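Local coordinates for protein probable glutathione reductase (PDB 4DNA) that probably reduces glutathione disulfide to glutathione with NADPH, working as an FAD-containing homodimer with a redox-active disulfide, at residues A57-E62 / F346-I351; A68-T73 / A380-R385; G202-S207 / D212-L217; F375-A380 / R385-I390. One frame throughout, in Å; residues are numbered along the deposited sequence.

Contact 1: A57-E62 / F346-I351; sequences ASQFAE and FSQPEI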
# COMPACT_ATOMS: atom_id res chain seq x y z
N ALA A 57 8.87 -9.18 12.08
CA ALA A 57 8.89 -10.13 13.18
C ALA A 57 7.87 -9.76 14.23
O ALA A 57 7.19 -10.62 14.74
CB ALA A 57 10.26 -10.21 13.81
N SER A 58 7.76 -8.47 14.53
CA SER A 58 6.87 -8.03 15.58
C SER A 58 5.41 -8.03 15.17
O SER A 58 4.54 -8.15 16.03
CB SER A 58 7.26 -6.64 16.10
OG SER A 58 7.27 -5.69 15.06
N GLN A 59 5.14 -7.92 13.87
CA GLN A 59 3.76 -7.86 13.37
C GLN A 59 3.00 -9.19 13.46
O GLN A 59 1.77 -9.20 13.55
CB GLN A 59 3.71 -7.32 11.93
CG GLN A 59 3.85 -5.80 11.84
CD GLN A 59 4.28 -5.23 10.47
OE1 GLN A 59 4.61 -5.96 9.52
NE2 GLN A 59 4.26 -3.90 10.37
N PHE A 60 3.71 -10.30 13.47
CA PHE A 60 3.02 -11.59 13.51
C PHE A 60 2.21 -11.79 14.78
O PHE A 60 1.20 -12.52 14.77
CB PHE A 60 4.00 -12.75 13.35
CG PHE A 60 4.65 -12.80 12.00
CD1 PHE A 60 4.01 -13.45 10.93
CD2 PHE A 60 5.92 -12.24 11.79
CE1 PHE A 60 4.62 -13.52 9.68
CE2 PHE A 60 6.53 -12.32 10.55
CZ PHE A 60 5.87 -12.95 9.49
N ALA A 61 2.65 -11.17 15.87
CA ALA A 61 1.95 -11.27 17.16
C ALA A 61 0.48 -10.91 16.97
O ALA A 61 -0.42 -11.65 17.37
CB ALA A 61 2.60 -10.35 18.18
N GLU A 62 0.26 -9.78 16.31
CA GLU A 62 -1.07 -9.30 16.03
C GLU A 62 -1.80 -10.20 15.04
O GLU A 62 -3.01 -10.37 15.13
CB GLU A 62 -1.02 -7.85 15.55
CG GLU A 62 -0.79 -6.86 16.68
CD GLU A 62 -1.10 -5.42 16.30
OE1 GLU A 62 -1.45 -5.18 15.13
OE2 GLU A 62 -0.99 -4.54 17.18
N PHE A 346 8.06 3.42 10.58
CA PHE A 346 7.56 2.07 10.67
C PHE A 346 7.22 1.69 12.07
O PHE A 346 7.69 0.68 12.59
CB PHE A 346 8.50 1.11 9.98
CG PHE A 346 8.46 1.26 8.50
CD1 PHE A 346 7.39 0.75 7.77
CD2 PHE A 346 9.46 1.95 7.84
CE1 PHE A 346 7.34 0.90 6.40
CE2 PHE A 346 9.42 2.11 6.47
CZ PHE A 346 8.36 1.58 5.74
N SER A 347 6.40 2.54 12.68
CA SER A 347 5.76 2.23 13.93
C SER A 347 4.54 1.40 13.58
O SER A 347 4.37 0.95 12.44
CB SER A 347 5.35 3.50 14.65
OG SER A 347 4.47 4.25 13.85
N GLN A 348 3.68 1.19 14.55
CA GLN A 348 2.57 0.31 14.33
C GLN A 348 1.50 0.89 15.20
O GLN A 348 1.62 0.81 16.43
CB GLN A 348 2.92 -1.12 14.77
CG GLN A 348 4.21 -1.70 14.16
CD GLN A 348 4.61 -3.03 14.77
OE1 GLN A 348 5.78 -3.25 15.10
NE2 GLN A 348 3.65 -3.92 14.93
N PRO A 349 0.48 1.54 14.59
CA PRO A 349 0.27 1.70 13.14
C PRO A 349 1.36 2.53 12.43
O PRO A 349 1.98 3.40 13.06
CB PRO A 349 -1.07 2.43 13.07
CG PRO A 349 -1.16 3.17 14.37
CD PRO A 349 -0.54 2.26 15.38
N GLU A 350 1.58 2.25 11.14
CA GLU A 350 2.54 3.01 10.35
C GLU A 350 2.14 4.45 10.17
O GLU A 350 0.95 4.78 10.16
CB GLU A 350 2.67 2.44 8.95
CG GLU A 350 3.82 1.50 8.76
CD GLU A 350 3.66 0.72 7.48
OE1 GLU A 350 4.04 1.25 6.42
OE2 GLU A 350 3.12 -0.41 7.55
N ILE A 351 3.13 5.30 9.99
CA ILE A 351 2.91 6.63 9.47
C ILE A 351 3.50 6.70 8.05
O ILE A 351 4.48 6.02 7.74
CB ILE A 351 3.43 7.72 10.44
CG1 ILE A 351 2.64 7.62 11.76
CG2 ILE A 351 3.28 9.11 9.85
CD1 ILE A 351 3.24 8.32 12.95

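Contact 2: A68-T73 / A380-R385; sequences AGFGWT and ATLSGR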
# COMPACT_ATOMS: atom_id res chain seq x y z
N ALA A 68 -8.34 -15.06 14.77
CA ALA A 68 -9.42 -15.69 15.53
C ALA A 68 -10.78 -15.32 14.97
O ALA A 68 -11.65 -16.18 14.78
CB ALA A 68 -9.33 -15.32 17.00
N GLY A 69 -10.94 -14.04 14.65
CA GLY A 69 -12.20 -13.50 14.15
C GLY A 69 -12.54 -13.97 12.75
O GLY A 69 -13.62 -13.68 12.26
N PHE A 70 -11.61 -14.69 12.13
CA PHE A 70 -11.82 -15.24 10.79
C PHE A 70 -11.99 -16.77 10.76
O PHE A 70 -11.82 -17.38 9.70
CB PHE A 70 -10.68 -14.81 9.87
CG PHE A 70 -10.77 -13.38 9.44
CD1 PHE A 70 -10.28 -12.36 10.25
CD2 PHE A 70 -11.34 -13.04 8.22
CE1 PHE A 70 -10.36 -11.04 9.86
CE2 PHE A 70 -11.42 -11.72 7.82
CZ PHE A 70 -10.92 -10.71 8.64
N GLY A 71 -12.32 -17.37 11.90
CA GLY A 71 -12.62 -18.81 11.95
C GLY A 71 -11.40 -19.70 12.16
O GLY A 71 -11.50 -20.93 12.05
N TRP A 72 -10.26 -19.06 12.44
CA TRP A 72 -9.04 -19.77 12.80
C TRP A 72 -8.93 -19.89 14.29
O TRP A 72 -9.35 -19.00 15.04
CB TRP A 72 -7.82 -19.04 12.28
CG TRP A 72 -7.56 -19.18 10.80
CD1 TRP A 72 -7.99 -18.33 9.79
CD2 TRP A 72 -6.77 -20.22 10.12
NE1 TRP A 72 -7.55 -18.76 8.57
CE2 TRP A 72 -6.81 -19.89 8.69
CE3 TRP A 72 -6.06 -21.34 10.53
CZ2 TRP A 72 -6.16 -20.68 7.74
CZ3 TRP A 72 -5.42 -22.12 9.56
CH2 TRP A 72 -5.47 -21.79 8.20
N THR A 73 -8.37 -21.01 14.74
CA THR A 73 -7.96 -21.20 16.12
C THR A 73 -6.49 -21.56 16.00
O THR A 73 -6.14 -22.63 15.48
CB THR A 73 -8.74 -22.35 16.79
OG1 THR A 73 -10.05 -22.41 16.25
CG2 THR A 73 -8.84 -22.14 18.29
N ALA A 380 -10.53 -4.97 10.68
CA ALA A 380 -10.90 -4.75 12.08
C ALA A 380 -12.38 -4.92 12.30
O ALA A 380 -12.82 -5.18 13.41
CB ALA A 380 -10.46 -3.37 12.56
N THR A 381 -13.14 -4.79 11.23
CA THR A 381 -14.53 -5.13 11.26
C THR A 381 -14.75 -6.55 11.83
O THR A 381 -15.72 -6.80 12.52
CB THR A 381 -15.17 -4.98 9.88
OG1 THR A 381 -16.56 -4.68 10.04
CG2 THR A 381 -15.00 -6.24 9.03
N LEU A 382 -13.82 -7.46 11.55
CA LEU A 382 -13.93 -8.85 12.03
C LEU A 382 -12.96 -9.26 13.14
O LEU A 382 -13.35 -10.01 14.05
CB LEU A 382 -13.84 -9.83 10.86
CG LEU A 382 -15.14 -10.54 10.50
CD1 LEU A 382 -16.15 -9.57 9.91
CD2 LEU A 382 -14.86 -11.68 9.54
N SER A 383 -11.71 -8.81 13.08
CA SER A 383 -10.73 -9.12 14.12
C SER A 383 -11.14 -8.50 15.46
O SER A 383 -10.80 -9.02 16.52
CB SER A 383 -9.34 -8.63 13.73
OG SER A 383 -9.33 -7.23 13.64
N GLY A 384 -11.88 -7.40 15.39
CA GLY A 384 -12.35 -6.68 16.56
C GLY A 384 -11.22 -5.86 17.14
O GLY A 384 -11.27 -5.47 18.30
N ARG A 385 -10.23 -5.55 16.30
CA ARG A 385 -8.93 -5.10 16.76
C ARG A 385 -8.90 -3.82 17.59
O ARG A 385 -8.01 -3.69 18.43
CB ARG A 385 -7.90 -5.01 15.63
CG ARG A 385 -6.64 -4.24 16.01
CD ARG A 385 -5.43 -4.70 15.22
NE ARG A 385 -5.10 -6.07 15.57
CZ ARG A 385 -4.39 -6.43 16.63
NH1 ARG A 385 -3.91 -5.51 17.45
NH2 ARG A 385 -4.16 -7.71 16.86

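Contact 3: G202-S207 / D212-L217; sequences GKEILS and DMRRGL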
# COMPACT_ATOMS: atom_id res chain seq x y z
N GLY A 202 10.22 16.20 25.47
CA GLY A 202 9.32 17.14 24.82
C GLY A 202 7.87 16.90 25.17
O GLY A 202 7.56 15.98 25.93
N LYS A 203 6.98 17.72 24.62
CA LYS A 203 5.57 17.68 24.95
C LYS A 203 4.84 16.56 24.21
O LYS A 203 3.96 15.92 24.77
CB LYS A 203 4.90 19.02 24.64
CG LYS A 203 5.10 20.09 25.70
CD LYS A 203 4.99 21.48 25.06
CE LYS A 203 4.34 22.51 25.96
NZ LYS A 203 4.74 22.37 27.38
N GLU A 204 5.20 16.32 22.96
CA GLU A 204 4.57 15.24 22.19
C GLU A 204 5.60 14.52 21.33
O GLU A 204 6.54 15.15 20.85
CB GLU A 204 3.44 15.78 21.32
CG GLU A 204 2.53 16.75 22.06
CD GLU A 204 1.30 17.19 21.28
OE1 GLU A 204 0.95 16.55 20.28
OE2 GLU A 204 0.68 18.18 21.70
N ILE A 205 5.43 13.21 21.15
CA ILE A 205 6.37 12.40 20.35
C ILE A 205 6.36 12.82 18.88
O ILE A 205 5.41 13.46 18.44
CB ILE A 205 6.08 10.89 20.45
CG1 ILE A 205 4.64 10.59 20.03
CG2 ILE A 205 6.37 10.37 21.85
CD1 ILE A 205 4.35 9.11 19.87
N LEU A 206 7.40 12.47 18.14
CA LEU A 206 7.50 12.86 16.73
C LEU A 206 7.02 14.30 16.53
O LEU A 206 6.13 14.56 15.72
CB LEU A 206 6.67 11.92 15.87
CG LEU A 206 6.82 10.43 16.13
CD1 LEU A 206 5.82 9.65 15.30
CD2 LEU A 206 8.24 10.00 15.79
N SER A 207 7.62 15.21 17.29
CA SER A 207 7.27 16.63 17.32
C SER A 207 7.27 17.37 15.97
O SER A 207 6.67 18.45 15.86
CB SER A 207 8.23 17.35 18.25
OG SER A 207 9.56 17.15 17.77
N ASP A 212 -2.35 15.18 14.05
CA ASP A 212 -3.05 13.90 13.94
C ASP A 212 -2.11 12.67 13.78
O ASP A 212 -2.48 11.55 14.14
CB ASP A 212 -4.09 13.97 12.81
CG ASP A 212 -5.19 14.97 13.10
OD1 ASP A 212 -5.93 14.84 14.09
OD2 ASP A 212 -5.35 15.90 12.31
N MSE A 213 -0.90 12.85 13.26
CA MSE A 213 0.06 11.75 13.29
C MSE A 213 0.51 11.52 14.70
O MSE A 213 0.44 10.41 15.20
CB MSE A 213 1.25 11.97 12.37
CG MSE A 213 0.86 12.18 10.91
SE MSE A 213 -0.29 10.71 10.29
CE MSE A 213 -2.17 11.36 10.36
N ARG A 214 0.98 12.57 15.37
CA ARG A 214 1.44 12.52 16.77
C ARG A 214 0.40 11.95 17.75
O ARG A 214 0.63 10.93 18.38
CB ARG A 214 1.85 13.91 17.23
CG ARG A 214 3.27 14.29 16.85
CD ARG A 214 3.50 15.79 16.71
NE ARG A 214 2.63 16.64 17.53
CZ ARG A 214 2.13 17.80 17.10
NH1 ARG A 214 2.37 18.20 15.86
NH2 ARG A 214 1.35 18.53 17.88
N ARG A 215 -0.72 12.64 17.87
CA ARG A 215 -1.74 12.28 18.84
C ARG A 215 -2.33 10.90 18.55
O ARG A 215 -2.72 10.18 19.47
CB ARG A 215 -2.85 13.31 18.87
CG ARG A 215 -2.56 14.52 19.73
CD ARG A 215 -2.21 15.74 18.89
NE ARG A 215 -1.73 16.84 19.72
CZ ARG A 215 -2.36 18.00 19.91
NH1 ARG A 215 -1.81 18.93 20.68
NH2 ARG A 215 -3.53 18.24 19.33
N GLY A 216 -2.39 10.55 17.27
CA GLY A 216 -3.00 9.30 16.85
C GLY A 216 -2.15 8.12 17.23
O GLY A 216 -2.65 7.12 17.75
N LEU A 217 -0.86 8.24 16.94
CA LEU A 217 0.08 7.17 17.25
C LEU A 217 0.20 7.01 18.76
O LEU A 217 0.10 5.91 19.27
CB LEU A 217 1.44 7.42 16.60
CG LEU A 217 2.43 6.27 16.85
CD1 LEU A 217 1.91 4.95 16.30
CD2 LEU A 217 3.81 6.58 16.27

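Contact 4: F375-A380 / R385-I390; sequences FRPMKA and RKEKTI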
# COMPACT_ATOMS: atom_id res chain seq x y z
N PHE A 375 -11.37 6.11 10.41
CA PHE A 375 -12.15 4.91 10.21
C PHE A 375 -11.51 3.59 10.65
O PHE A 375 -10.28 3.46 10.73
CB PHE A 375 -12.62 4.82 8.75
CG PHE A 375 -11.51 4.64 7.76
CD1 PHE A 375 -10.83 5.73 7.25
CD2 PHE A 375 -11.16 3.37 7.30
CE1 PHE A 375 -9.81 5.56 6.32
CE2 PHE A 375 -10.15 3.20 6.38
CZ PHE A 375 -9.48 4.29 5.88
N ARG A 376 -12.39 2.62 10.90
CA ARG A 376 -12.06 1.27 11.33
C ARG A 376 -11.70 0.51 10.08
O ARG A 376 -12.55 0.34 9.21
CB ARG A 376 -13.29 0.66 12.00
CG ARG A 376 -13.05 -0.51 12.95
CD ARG A 376 -14.10 -0.54 14.05
NE ARG A 376 -14.49 -1.90 14.44
CZ ARG A 376 -13.88 -2.65 15.37
NH1 ARG A 376 -12.83 -2.19 16.04
NH2 ARG A 376 -14.33 -3.87 15.63
N PRO A 377 -10.43 0.06 9.96
CA PRO A 377 -10.00 -0.70 8.77
C PRO A 377 -10.92 -1.90 8.56
O PRO A 377 -11.44 -2.45 9.54
CB PRO A 377 -8.59 -1.19 9.15
CG PRO A 377 -8.12 -0.28 10.21
CD PRO A 377 -9.35 0.16 10.97
N MSE A 378 -11.12 -2.30 7.31
CA MSE A 378 -12.05 -3.38 6.98
C MSE A 378 -11.81 -4.62 7.81
O MSE A 378 -12.74 -5.21 8.32
CB MSE A 378 -12.00 -3.76 5.51
CG MSE A 378 -13.45 -4.13 5.18
SE MSE A 378 -13.62 -5.20 3.53
CE MSE A 378 -14.72 -3.87 2.57
N LYS A 379 -10.55 -5.01 7.94
CA LYS A 379 -10.18 -6.22 8.64
C LYS A 379 -10.66 -6.15 10.08
O LYS A 379 -11.15 -7.13 10.62
CB LYS A 379 -8.65 -6.41 8.59
CG LYS A 379 -8.16 -7.80 8.95
CD LYS A 379 -6.66 -7.83 9.13
CE LYS A 379 -5.92 -8.07 7.81
NZ LYS A 379 -4.81 -9.05 8.01
N ALA A 380 -10.53 -4.97 10.68
CA ALA A 380 -10.90 -4.75 12.08
C ALA A 380 -12.38 -4.92 12.30
O ALA A 380 -12.82 -5.18 13.41
CB ALA A 380 -10.46 -3.37 12.56
N ARG A 385 -10.23 -5.55 16.30
CA ARG A 385 -8.93 -5.10 16.76
C ARG A 385 -8.90 -3.82 17.59
O ARG A 385 -8.01 -3.69 18.43
CB ARG A 385 -7.90 -5.01 15.63
CG ARG A 385 -6.64 -4.24 16.01
CD ARG A 385 -5.43 -4.70 15.22
NE ARG A 385 -5.10 -6.07 15.57
CZ ARG A 385 -4.39 -6.43 16.63
NH1 ARG A 385 -3.91 -5.51 17.45
NH2 ARG A 385 -4.16 -7.71 16.86
N LYS A 386 -9.83 -2.90 17.37
CA LYS A 386 -9.79 -1.58 18.02
C LYS A 386 -8.65 -0.74 17.45
O LYS A 386 -7.71 -0.38 18.13
CB LYS A 386 -9.69 -1.68 19.55
CG LYS A 386 -11.00 -1.45 20.27
CD LYS A 386 -11.83 -2.72 20.43
CE LYS A 386 -11.52 -3.43 21.75
NZ LYS A 386 -12.70 -4.19 22.26
N GLU A 387 -8.77 -0.46 16.16
CA GLU A 387 -7.77 0.30 15.42
C GLU A 387 -8.51 1.40 14.68
O GLU A 387 -9.69 1.25 14.36
CB GLU A 387 -7.07 -0.62 14.41
CG GLU A 387 -5.57 -0.40 14.28
CD GLU A 387 -4.89 -1.46 13.41
OE1 GLU A 387 -5.60 -2.37 12.89
OE2 GLU A 387 -3.64 -1.40 13.26
N LYS A 388 -7.82 2.50 14.42
CA LYS A 388 -8.40 3.57 13.59
C LYS A 388 -7.42 4.04 12.53
O LYS A 388 -6.24 4.26 12.79
CB LYS A 388 -8.93 4.72 14.46
CG LYS A 388 -10.42 4.56 14.78
CD LYS A 388 -10.72 4.84 16.25
CE LYS A 388 -12.16 4.46 16.59
NZ LYS A 388 -12.59 4.86 17.97
N THR A 389 -7.90 4.17 11.30
CA THR A 389 -7.06 4.76 10.28
C THR A 389 -7.36 6.25 10.20
O THR A 389 -8.52 6.66 10.07
CB THR A 389 -7.22 4.05 8.92
OG1 THR A 389 -6.79 2.69 9.05
CG2 THR A 389 -6.39 4.72 7.84
N ILE A 390 -6.31 7.07 10.32
CA ILE A 390 -6.43 8.49 10.05
C ILE A 390 -5.77 8.80 8.71
O ILE A 390 -4.64 8.39 8.47
CB ILE A 390 -5.90 9.35 11.21
CG1 ILE A 390 -6.79 9.16 12.44
CG2 ILE A 390 -5.95 10.82 10.84
CD1 ILE A 390 -6.05 9.30 13.75

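Contact 1: A57-E62 / F346-I351
Q348 bridges from the loop 346-351 to S58 and Q59 on helix 48-66, and nearly all of the contact rests on this one side chain. At the start of the loop, F346 lays its ring against K51, K52 and V55, one to two turns earlier on the same helix. S347 turns back from the helix, and its OG donates to P349 O at 2.7 Å, which ties the loop to itself. Then comes Q348. Its CG stands anti to the carbonyl carbon (chi1 -53°) and the chain beyond runs extended, carrying the amide across to the helix. There OE1 lies 2.9 Å from S58 OG, whose one proton V55 O of its own helix can equally claim, while NE2 sits 3.6 Å from Q59 CG. The Q59 amide is turned 83° from that of Q348, close to perpendicular. Here the helix that begins at C48 of the redox-active disulfide meets the dimerisation domain of the same subunit, in a loop joining strands 343-345 and 351-355. A cis peptide bond leads into P349, whose side chain packs on L217 and A220. E350 brings its carboxylate back toward the helix, but OE1 is held by G413 N.

Contact 2: A68-T73 / A380-R385
The F70 ring has the side chain of L382 lying over one of its faces, the two crossing at about a right angle. L382 CD2 sits 4.1 Å from the ring centroid and 19° off the normal, a CH-pi contact, while L382 CB approaches F70 CZ at 3.8 Å nearer the rim. The ring is carried there by a chi1 of -75°, which sets CG beside the backbone N. Next to it, G69 brings bare backbone up to the short helix 380-383: its O is 3.6 Å from L382 CD2, and a CB on this residue would run into L382 O. G384, with positive phi, ends that helix just beyond S383, and R385 makes salt bridges with D66 and E62 of helix 48-66. The contact joins the turn between helix 48-66 and strand 72-74 to the dimerisation domain, at the subunit interface; F70 also meets F60 of the second subunit, and W72 and T73 pair with a strand of that chain. Were F70 cut back to an alanine, L382 would probably lose its aromatic platform and a gap would open beside F60 of the second subunit. With no hydrogen bond crossing between the segments, shape and apolar contact carry the fit between them.

Contact 3: G202-S207 / D212-L217
One carboxylate oxygen, E204 OE1, accepts the NE of two consecutive arginines, R214 and R215, from opposite faces of the carboxylate plane. The network lies in a Rossmann-type domain that probably binds NADPH, and fastens the loop after strand 195-199 to helix 211-223. R215 grips side-on: its NE meets OE1 at 2.8 Å and its NH1 gives a straight bond (169°) to the syn lone pair of E204 OE2, also at 2.8 Å. Guanidinium and carboxylate are nearly coplanar, 18° apart, which fixes the rotation of both. R214 arrives differently. Its chain bends at chi3 and its guanidinium is turned 56° from the carboxylate, so that NE reaches E204 OE1 at 3.2 Å from above the carboxylate plane; NH2 adds a weak bond to the same oxygen, and NH1 is taken by F209 O. Replacing E204 by an alanine is likely to leave two neighbouring positive charges without their shared carboxylate and R215 free to turn, with R214 still tied to F209 O. Beneath the charges the contact is apolar. L206 hydrogen-bonds through its backbone to G178 and packs on V183, both among the predicted dinucleotide-binding residues, while L217 comes down from the helix. I205 CD1 approaches L217 CD2 at 4.4 Å, and L206 CD1 meets that same methyl at 3.8 Å.

Contact 4: F375-A380 / R385-I390
F375 and T389 are joined by two backbone hydrogen bonds, F375 N to T389 O at 2.9 Å and a nearly straight one from T389 N to F375 O, modelled at 2.5 Å, a length too short to be taken literally at this resolution. The F375 carbonyl oxygen also receives a CA-H...O contact from K388 CA. These bonds define an antiparallel hydrogen-bonded pair, so both side chains rise on the same face of the sheet and lie side by side. T389 CB stands over the F375 ring, 3.9 Å from its centroid and 15° off the normal, a CH-pi contact to which CG2 adds an approach of 3.7 Å to F375 CZ. The phenyl group gets there with CG set between the backbone N and the carbonyl carbon (chi1 66°). This pair closes a beta hairpin of the dimerisation domain: strands 367-375 and 389-396 are antiparallel neighbours, and the long connection between them holds the short helix 380-383. Where the connection leaves the sheet, P377 wedges in, with CG 3.5 Å from T389 OG1 and CD 3.6 Å from E387 O. The E387 carboxylate turns to H410 NE2 instead. R376 bends at chi2 and chi3 until NH1 comes near K386 N, but both are donors and no bond forms. At the far end A380 CB touches R385 CB at 4.3 Å.

From the N terminus, helix 48-66 opens contact 1 and the turn before strand 72-74 opens contact 2. Contact 3 begins and closes locally in the Rossmann-type domain, nested inside the long loops of both. Contact 1 then closes in the dimerisation domain, where S347, P349 and I351 pack on L217 of contact 3. Contact 4 follows in series, opening at 375-380; contact 2 closes at 380-385, crossing both contact 1 and contact 4 and sharing A380 and R385 with the latter, and contact 4 closes last at 385-390. The salt bridge from E62 to R385 links contact 1 to contacts 2 and 4, and M213 meets I390 between contacts 3 and 4. Contacts 1, 2 and 4 also touch the second subunit.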